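Local coordinates for TadZ (PDB 4LDA), which probably binds and hydrolyses ATP as a full-length pilus assembly protein and is represented by its N-terminal, CheY-like receiver domain, at residues 65-68 and 69-73; 93-97 and 98-102; 106-109 and 110-114. All blocks are in the same frame, centred on the assembly; numbering follows the deposited sequence. Where two conformers were deposited one is given.

Interaction 1: residues 65-68 and 69-73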
ATOM      1  N   GLY A  65       6.343 -10.425   0.409  1.00 72.80           N
ATOM      2  CA  GLY A  65       5.116 -11.202   0.579  1.00 72.57           C
ATOM      3  C   GLY A  65       4.951 -11.628   2.019  1.00 78.26           C
ATOM      4  O   GLY A  65       3.861 -11.504   2.589  1.00 77.38           O
ATOM      5  N   ALA A  66       6.073 -12.065   2.636  1.00 77.25           N
ATOM      6  CA  ALA A  66       6.155 -12.457   4.046  1.00 79.49           C
ATOM      7  C   ALA A  66       5.858 -11.266   4.960  1.00 81.28           C
ATOM      8  O   ALA A  66       5.216 -11.438   5.996  1.00 82.48           O
ATOM      9  CB  ALA A  66       7.531 -13.018   4.351  1.00 82.97           C
ATOM     10  N   LEU A  67       6.307 -10.060   4.555  1.00 74.26           N
ATOM     11  CA  LEU A  67       6.082  -8.804   5.266  1.00 72.01           C
ATOM     12  C   LEU A  67       4.591  -8.449   5.246  1.00 72.16           C
ATOM     13  O   LEU A  67       4.052  -8.115   6.299  1.00 71.63           O
ATOM     14  CB  LEU A  67       6.933  -7.674   4.648  1.00 70.31           C
ATOM     15  CG  LEU A  67       6.799  -6.281   5.240  1.00 73.67           C
ATOM     16  CD1 LEU A  67       7.153  -6.292   6.691  1.00 76.01           C
ATOM     17  CD2 LEU A  67       7.701  -5.311   4.534  1.00 73.95           C
ATOM     18  N   VAL A  68       3.929  -8.554   4.070  1.00 66.35           N
ATOM     19  CA  VAL A  68       2.488  -8.298   3.919  1.00 64.53           C
ATOM     20  C   VAL A  68       1.727  -9.233   4.874  1.00 71.07           C
ATOM     21  O   VAL A  68       0.853  -8.756   5.602  1.00 70.88           O
ATOM     22  CB  VAL A  68       1.996  -8.440   2.449  1.00 65.60           C
ATOM     23  CG1 VAL A  68       0.480  -8.285   2.351  1.00 63.60           C
ATOM     24  CG2 VAL A  68       2.686  -7.430   1.542  1.00 63.24           C
ATOM     25  N   GLU A  69       2.114 -10.539   4.911  1.00 69.51           N
ATOM     26  CA  GLU A  69       1.524 -11.562   5.780  1.00 71.82           C
ATOM     27  C   GLU A  69       1.619 -11.151   7.265  1.00 77.61           C
ATOM     28  O   GLU A  69       0.625 -11.258   7.987  1.00 78.14           O
ATOM     29  CB  GLU A  69       2.202 -12.925   5.556  1.00 75.72           C
ATOM     30  CG  GLU A  69       1.843 -13.594   4.234  1.00 85.05           C
ATOM     31  CD  GLU A  69       2.591 -14.860   3.846  1.00 99.69           C
ATOM     32  OE1 GLU A  69       3.322 -15.420   4.697  1.00 97.75           O
ATOM     33  OE2 GLU A  69       2.437 -15.297   2.681  1.00 83.33           O
ATOM     34  N   GLY A  70       2.790 -10.646   7.674  1.00 74.54           N
ATOM     35  CA  GLY A  70       3.064 -10.164   9.027  1.00 75.62           C
ATOM     36  C   GLY A  70       2.274  -8.928   9.412  1.00 78.49           C
ATOM     37  O   GLY A  70       1.764  -8.844  10.537  1.00 80.98           O
ATOM     38  N   LEU A  71       2.177  -7.959   8.479  1.00 71.75           N
ATOM     39  CA  LEU A  71       1.418  -6.710   8.642  1.00 69.96           C
ATOM     40  C   LEU A  71      -0.072  -6.971   8.826  1.00 72.52           C
ATOM     41  O   LEU A  71      -0.675  -6.425   9.742  1.00 72.15           O
ATOM     42  CB  LEU A  71       1.601  -5.774   7.427  1.00 67.17           C
ATOM     43  CG  LEU A  71       2.891  -5.026   7.312  1.00 71.99           C
ATOM     44  CD1 LEU A  71       3.086  -4.531   5.905  1.00 69.97           C
ATOM     45  CD2 LEU A  71       2.954  -3.889   8.307  1.00 74.23           C
ATOM     46  N   VAL A  72      -0.657  -7.779   7.926  1.00 68.71           N
ATOM     47  CA  VAL A  72      -2.074  -8.140   7.893  1.00 69.07           C
ATOM     48  C   VAL A  72      -2.426  -8.942   9.198  1.00 77.64           C
ATOM     49  O   VAL A  72      -3.502  -8.727   9.764  1.00 77.09           O
ATOM     50  CB  VAL A  72      -2.392  -8.901   6.578  1.00 71.55           C
ATOM     51  CG1 VAL A  72      -3.733  -9.612   6.629  1.00 72.54           C
ATOM     52  CG2 VAL A  72      -2.350  -7.942   5.392  1.00 68.27           C
ATOM     53  N   SER A  73      -1.497  -9.773   9.711  1.00 78.07           N
ATOM     54  CA  SER A  73      -1.691 -10.492  10.975  1.00 82.44           C
ATOM     55  C   SER A  73      -1.777  -9.515  12.151  1.00 87.72           C
ATOM     56  O   SER A  73      -2.690  -9.621  12.975  1.00 90.18           O
ATOM     57  CB  SER A  73      -0.560 -11.493  11.225  1.00 89.77           C
ATOM     58  OG  SER A  73      -0.551 -12.551  10.281  1.00102.80           O
TER
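The carboxylate of Glu69 is folded back over the preceding turn of the helix, with OE1 4.2 Å from Ala66 CA. Glu69 CG stands beside its own backbone N (chi1 -72°), which carries the group there and puts Glu69 CG 3.3 Å from Gly65 O. A second flat group, the peptide carbonyl of Glu69, is gripped from both faces: Ser73 N arrives on one and Ser73 OG, 2.9 Å from Glu69 O, on the other. A serine suits this exposed site because its hydroxyl finds an acceptor one turn back. Regular i to i+4 bonds hold the rest, such as Leu71 N to Leu67 O at 2.9 Å. On the inner side the branched chains of Val68 and Val72 lie side by side and point the same way, CG1 of Val68 4.2 Å from CG2 of Val72. Leu67 meets Leu71 at a slant, CG to CD1 4.2 Å. Both valines rest on Val80 of strand 79-83, and Leu71 reaches Leu52 of strand 51-55 and Leu37, Leu40, Leu41 and Leu44 of helix 37-47. This is an amphipathic helix, the crossover of the right-handed beta-alpha-beta unit 51-55, 61-74, 79-83 in a CheY-like fold.

Interaction 2: residues 93-97 and 98-102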
ATOM      1  N   LEU A  93      -1.864 -12.805  -8.070  1.00 58.32           N
ATOM      2  CA  LEU A  93      -2.320 -13.908  -7.226  1.00 59.46           C
ATOM      3  C   LEU A  93      -1.508 -14.053  -5.935  1.00 65.49           C
ATOM      4  O   LEU A  93      -2.108 -14.225  -4.879  1.00 66.51           O
ATOM      5  CB  LEU A  93      -2.264 -15.218  -7.987  1.00 61.03           C
ATOM      6  CG  LEU A  93      -3.455 -15.524  -8.859  1.00 64.75           C
ATOM      7  CD1 LEU A  93      -3.142 -16.695  -9.788  1.00 66.72           C
ATOM      8  CD2 LEU A  93      -4.711 -15.767  -8.015  1.00 65.24           C
ATOM      9  N   ALA A  94      -0.174 -13.978  -6.002  1.00 63.77           N
ATOM     10  CA  ALA A  94       0.693 -14.079  -4.820  1.00 64.89           C
ATOM     11  C   ALA A  94       0.403 -12.944  -3.839  1.00 67.56           C
ATOM     12  O   ALA A  94       0.257 -13.212  -2.646  1.00 67.98           O
ATOM     13  CB  ALA A  94       2.158 -14.067  -5.233  1.00 65.88           C
ATOM     14  N   ALA A  95       0.252 -11.695  -4.357  1.00 62.92           N
ATOM     15  CA  ALA A  95      -0.038 -10.476  -3.586  1.00 61.52           C
ATOM     16  C   ALA A  95      -1.359 -10.605  -2.841  1.00 67.54           C
ATOM     17  O   ALA A  95      -1.402 -10.333  -1.640  1.00 67.82           O
ATOM     18  CB  ALA A  95      -0.071  -9.264  -4.504  1.00 59.69           C
HETATM   19  N   MSE A  96      -2.413 -11.087  -3.536  1.00 66.02           N
HETATM   20  CA  MSE A  96      -3.746 -11.317  -2.968  1.00 67.17           C
HETATM   21  C   MSE A  96      -3.687 -12.380  -1.868  1.00 72.22           C
HETATM   22  O   MSE A  96      -4.290 -12.178  -0.813  1.00 73.31           O
HETATM   23  CB  MSE A  96      -4.767 -11.714  -4.039  1.00 70.28           C
HETATM   24  CG  MSE A  96      -4.892 -10.691  -5.207  1.00 76.81           C
HETATM   25 SE   MSE A  96      -5.321  -8.785  -4.836  0.75 85.37          SE
HETATM   26  CE  MSE A  96      -7.245  -8.994  -4.463  1.00 83.12           C
ATOM     27  N   ARG A  97      -2.946 -13.487  -2.097  1.00 68.37           N
ATOM     28  CA  ARG A  97      -2.773 -14.555  -1.118  1.00 70.71           C
ATOM     29  C   ARG A  97      -2.030 -14.056   0.128  1.00 74.38           C
ATOM     30  O   ARG A  97      -2.382 -14.472   1.231  1.00 76.67           O
ATOM     31  CB  ARG A  97      -2.023 -15.744  -1.719  1.00 75.69           C
ATOM     32  CG  ARG A  97      -2.820 -16.605  -2.696  1.00 90.62           C
ATOM     33  CD  ARG A  97      -2.038 -17.868  -3.140  1.00104.78           C
ATOM     34  NE  ARG A  97      -1.563 -17.871  -4.546  1.00109.85           N
ATOM     35  CZ  ARG A  97      -0.296 -17.685  -4.936  1.00116.16           C
ATOM     36  NH1 ARG A  97       0.668 -17.510  -4.037  1.00101.28           N
ATOM     37  NH2 ARG A  97       0.016 -17.693  -6.228  1.00 95.15           N
ATOM     38  N   ALA A  98      -1.012 -13.166  -0.042  1.00 68.69           N
ATOM     39  CA  ALA A  98      -0.225 -12.562   1.048  1.00 68.30           C
ATOM     40  C   ALA A  98      -1.113 -11.701   1.966  1.00 72.38           C
ATOM     41  O   ALA A  98      -0.823 -11.595   3.156  1.00 71.98           O
ATOM     42  CB  ALA A  98       0.908 -11.725   0.483  1.00 67.61           C
ATOM     43  N   GLY A  99      -2.178 -11.108   1.410  1.00 69.57           N
ATOM     44  CA  GLY A  99      -3.127 -10.282   2.154  1.00 69.05           C
ATOM     45  C   GLY A  99      -3.429  -8.922   1.561  1.00 72.86           C
ATOM     46  O   GLY A  99      -4.191  -8.159   2.161  1.00 72.54           O
ATOM     47  N   ALA A 100      -2.850  -8.598   0.384  1.00 68.85           N
ATOM     48  CA  ALA A 100      -3.103  -7.326  -0.288  1.00 66.71           C
ATOM     49  C   ALA A 100      -4.550  -7.265  -0.786  1.00 72.39           C
ATOM     50  O   ALA A 100      -5.030  -8.193  -1.415  1.00 73.00           O
ATOM     51  CB  ALA A 100      -2.132  -7.117  -1.433  1.00 66.22           C
ATOM     52  N   ARG A 101      -5.258  -6.198  -0.421  1.00 70.46           N
ATOM     53  CA  ARG A 101      -6.667  -5.939  -0.721  1.00 70.42           C
ATOM     54  C   ARG A 101      -6.843  -5.575  -2.211  1.00 68.01           C
ATOM     55  O   ARG A 101      -7.862  -5.955  -2.803  1.00 69.30           O
ATOM     56  CB  ARG A 101      -7.158  -4.787   0.200  1.00 76.39           C
ATOM     57  CG  ARG A 101      -8.669  -4.729   0.463  1.00 94.96           C
ATOM     58  CD  ARG A 101      -8.985  -4.017   1.780  1.00108.07           C
ATOM     59  NE  ARG A 101      -8.581  -4.807   2.958  1.00119.83           N
ATOM     60  CZ  ARG A 101      -8.745  -4.437   4.231  1.00133.59           C
ATOM     61  NH1 ARG A 101      -9.299  -3.265   4.524  1.00121.63           N
ATOM     62  NH2 ARG A 101      -8.344  -5.231   5.217  1.00117.91           N
ATOM     63  N   ASP A 102      -5.874  -4.821  -2.780  0.50 60.21           N
ATOM     64  CA  ASP A 102      -5.918  -4.355  -4.164  0.50 57.29           C
ATOM     65  C   ASP A 102      -4.509  -4.384  -4.807  0.50 56.91           C
ATOM     66  O   ASP A 102      -3.509  -4.522  -4.094  0.50 55.83           O
ATOM     67  CB  ASP A 102      -6.517  -2.933  -4.215  0.50 57.91           C
ATOM     68  CG  ASP A 102      -7.901  -2.816  -3.585  0.50 68.25           C
ATOM     69  OD1 ASP A 102      -7.981  -2.641  -2.346  0.50 69.06           O
ATOM     70  OD2 ASP A 102      -8.901  -2.881  -4.331  0.50 73.92           O
TER
HETATM   71  O   HOH W   1      -6.722 -10.933  -0.893  1.00 67.83           O
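Met96, present as selenomethionine, bends forward over the chain that leaves the helix: SE comes 3.5 Å from Ala100 O, and CE lies 3.5 Å from Arg101 O. Two successive turns of the same sign (chi2 -56°, chi3 -76°) curl the selenoether chain onto these carbonyls, a bent path that its unbranched, flexible build suits. A water bridges Met96 and Ala100 through their backbones, donating to Met96 O at 2.7 Å and to Ala100 O in a longer bond.

The helix ends here in a Schellman motif. Gly99 is the C-prime residue, and its positive phi of 129° would jam a CB against the preceding carbonyl, which is why glycine fits. The turn that this positive phi makes at Gly99 lets Ala100 N reach back to Ala95 O at 3.0 Å, while Gly99 N makes a weak bond to Met96 O at 3.2 Å. Ala95 O is held twice, since Gly99 N also donates to it, from the opposite face of the carbonyl plane to Ala100 N. Last-turn carbonyls thus find partners although the helix has stopped.

Small residues suit the tight turn. The methyl groups of Ala95 and Ala100, both buried, sit 4.3 Å apart, CB to CB, and Ala98 turns its methyl to Val68 of helix 61-74. On the outer surface the guanidinium of Arg97 folds back along the helix, and one face lies over Ala94 CA, which is 3.4 Å from the guanidinium plane and offset toward the rim. Beyond the turn the chain enters the sheet: Arg101 and Asp102 form backbone bonds with Val80 and Ala82 of strand 79-83, and Arg101 NH2 bonds weakly to Pro76 O.

Interaction 3: residues 106-109 and 110-114. With SO4 (sulfate ion), chain J.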
ATOM      1  N   TYR A 106       2.156   0.762 -11.517  1.00 52.80           N
ATOM      2  CA  TYR A 106       2.881   2.020 -11.499  1.00 51.94           C
ATOM      3  C   TYR A 106       2.677   2.763 -12.813  1.00 56.70           C
ATOM      4  O   TYR A 106       2.856   2.185 -13.880  1.00 57.82           O
ATOM      5  CB  TYR A 106       4.366   1.762 -11.239  1.00 52.43           C
ATOM      6  CG  TYR A 106       5.253   2.939 -11.530  1.00 52.09           C
ATOM      7  CD1 TYR A 106       5.122   4.126 -10.818  1.00 53.66           C
ATOM      8  CD2 TYR A 106       6.273   2.848 -12.467  1.00 53.51           C
ATOM      9  CE1 TYR A 106       5.935   5.223 -11.091  1.00 55.28           C
ATOM     10  CE2 TYR A 106       7.100   3.930 -12.741  1.00 55.48           C
ATOM     11  CZ  TYR A 106       6.942   5.110 -12.033  1.00 61.35           C
ATOM     12  OH  TYR A 106       7.753   6.183 -12.285  1.00 63.12           O
ATOM     13  N   GLY A 107       2.257   4.012 -12.724  1.00 52.75           N
ATOM     14  CA  GLY A 107       1.993   4.832 -13.896  1.00 53.22           C
ATOM     15  C   GLY A 107       0.529   4.891 -14.268  1.00 58.97           C
ATOM     16  O   GLY A 107       0.174   5.420 -15.326  1.00 61.56           O
ATOM     17  N   ALA A 108      -0.332   4.324 -13.424  1.00 54.59           N
ATOM     18  CA  ALA A 108      -1.779   4.369 -13.655  1.00 54.18           C
ATOM     19  C   ALA A 108      -2.286   5.803 -13.459  1.00 58.11           C
ATOM     20  O   ALA A 108      -1.673   6.562 -12.717  1.00 55.97           O
ATOM     21  CB  ALA A 108      -2.488   3.410 -12.718  1.00 54.11           C
ATOM     22  N   ARG A 109      -3.387   6.188 -14.121  1.00 55.82           N
ATOM     23  CA  ARG A 109      -3.970   7.532 -13.991  1.00 55.30           C
ATOM     24  C   ARG A 109      -4.183   7.896 -12.518  1.00 60.57           C
ATOM     25  O   ARG A 109      -4.547   7.021 -11.724  1.00 61.56           O
ATOM     26  CB  ARG A 109      -5.314   7.615 -14.750  1.00 54.32           C
ATOM     27  CG  ARG A 109      -5.151   7.517 -16.242  1.00 69.61           C
ATOM     28  CD  ARG A 109      -6.479   7.532 -16.958  1.00 98.30           C
ATOM     29  NE  ARG A 109      -6.292   7.384 -18.402  1.00117.46           N
ATOM     30  CZ  ARG A 109      -7.279   7.358 -19.290  1.00136.48           C
ATOM     31  NH1 ARG A 109      -8.541   7.469 -18.894  1.00126.95           N
ATOM     32  NH2 ARG A 109      -7.011   7.222 -20.582  1.00123.11           N
ATOM     33  N   ALA A 110      -3.976   9.178 -12.157  1.00 56.76           N
ATOM     34  CA  ALA A 110      -4.174   9.655 -10.791  1.00 55.56           C
ATOM     35  C   ALA A 110      -5.607   9.391 -10.284  1.00 59.16           C
ATOM     36  O   ALA A 110      -5.773   9.067  -9.114  1.00 58.73           O
ATOM     37  CB  ALA A 110      -3.872  11.144 -10.714  1.00 57.29           C
ATOM     38  N   SER A 111      -6.620   9.475 -11.179  1.00 56.70           N
ATOM     39  CA  SER A 111      -8.038   9.263 -10.865  1.00 56.42           C
ATOM     40  C   SER A 111      -8.297   7.813 -10.403  1.00 62.05           C
ATOM     41  O   SER A 111      -9.237   7.581  -9.641  1.00 62.06           O
ATOM     42  CB  SER A 111      -8.920   9.609 -12.065  1.00 58.10           C
ATOM     43  OG  SER A 111      -8.587   8.839 -13.205  1.00 66.22           O
ATOM     44  N   GLU A 112      -7.445   6.858 -10.824  1.00 58.77           N
ATOM     45  CA  GLU A 112      -7.549   5.463 -10.423  1.00 57.92           C
ATOM     46  C   GLU A 112      -7.122   5.296  -8.981  1.00 60.22           C
ATOM     47  O   GLU A 112      -7.718   4.486  -8.266  1.00 61.14           O
ATOM     48  CB  GLU A 112      -6.711   4.562 -11.331  1.00 59.79           C
ATOM     49  CG  GLU A 112      -7.228   4.443 -12.762  1.00 74.06           C
ATOM     50  CD  GLU A 112      -6.419   3.515 -13.649  1.00112.36           C
ATOM     51  OE1 GLU A 112      -6.099   2.390 -13.199  1.00113.02           O
ATOM     52  OE2 GLU A 112      -6.150   3.896 -14.813  1.00112.89           O
ATOM     53  N   LEU A 113      -6.132   6.089  -8.542  1.00 55.08           N
ATOM     54  CA  LEU A 113      -5.608   6.072  -7.177  1.00 54.69           C
ATOM     55  C   LEU A 113      -6.556   6.769  -6.222  1.00 55.93           C
ATOM     56  O   LEU A 113      -6.800   6.238  -5.152  1.00 55.60           O
ATOM     57  CB  LEU A 113      -4.207   6.719  -7.105  1.00 55.38           C
ATOM     58  CG  LEU A 113      -3.015   5.743  -7.217  1.00 59.96           C
ATOM     59  CD1 LEU A 113      -3.003   5.036  -8.549  1.00 60.98           C
ATOM     60  CD2 LEU A 113      -1.748   6.472  -7.083  1.00 60.86           C
ATOM     61  N   THR A 114      -7.096   7.945  -6.591  1.00 52.88           N
ATOM     62  CA  THR A 114      -8.056   8.696  -5.753  1.00 52.45           C
ATOM     63  C   THR A 114      -9.364   7.915  -5.648  1.00 57.44           C
ATOM     64  O   THR A 114     -10.000   7.947  -4.594  1.00 58.75           O
ATOM     65  CB  THR A 114      -8.306  10.115  -6.275  1.00 52.91           C
ATOM     66  OG1 THR A 114      -8.718  10.036  -7.634  1.00 59.22           O
ATOM     67  CG2 THR A 114      -7.093  10.997  -6.161  1.00 44.12           C
TER
HETATM   68  S   SO4 J 202      -6.323  11.665 -14.505  1.00138.62           S
HETATM   69  O1  SO4 J 202      -5.968  12.438 -15.699  1.00139.76           O
HETATM   70  O2  SO4 J 202      -5.108  11.035 -13.978  1.00138.67           O
HETATM   71  O3  SO4 J 202      -6.892  12.538 -13.468  1.00137.39           O
HETATM   72  O4  SO4 J 202      -7.310  10.653 -14.895  1.00139.24           O
HETATM   73  O   HOH W   2      -4.116   3.835 -16.398  1.00 53.87           O
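The first turn of helix 110-121 is entered from the loop 106-109, and Arg109 and Glu112 meet where the two join. Glu112 N donates to Arg109 O at 3.0 Å, although it approaches from above the carbonyl plane, 57° out of it. The side chain of Glu112 then runs back beside the loop. Glu112 OE1 lies 3.8 Å from the methyl CB of Ala108, while OE2 accepts a hydrogen bond from a water at 2.6 Å; that water in turn accepts weakly from Arg109 N. Arg109 and Glu112 carry opposite charges, yet NE and OE2 stay 5.0 Å apart and the guanidinium and carboxylate planes are turned 66° to each other, so any attraction acts over a distance.

A helix N-terminus presents backbone N-H groups and a partial positive charge, which suits an acidic residue such as Glu112 and probably also helps to hold the sulfate bound here, itself likely from the crystallisation liquor. Ser111 OG, set between its backbone N and carbonyl carbon (chi1 58°), makes a hydrogen bond of 2.8 Å to sulfate O4. Ala110 N adds a weak bond of 2.8 Å to sulfate O2, and the aliphatic part of Arg109 passes alongside, CB 3.5 Å from O2. Ala110 CB touches the ion too, 3.5 Å from O2.

Helix 13-22 covers the inner side of this junction: Trp18 NE1 donates to Ala108 O, Leu113 packs on Trp18 and Ser22, and Tyr106 meets the ring of Trp18 edge-to-face, as it does that of His12, which lies just before this helix.

Overall arrangement
The three contacts follow one another along the chain and belong to one CheY-like domain. Interactions 1 and 2 are neighbours, their centres about 10 Å apart: the end of helix 89-98 lies against helix 61-74, where Ala98 O comes 3.6 Å from Val68 CG1 and 3.5 Å from Glu69 CG, and Val72 CG2 approaches Gly99 O at 3.7 Å. Interaction 2 leads by way of strand 102-104 to interaction 3, whose centre is about 19 Å from it. Interaction 3, with its sulfate, lies across the chain's centre and well away from interaction 1, with about 24 Å between their centres and about 15 Å between nearest atoms.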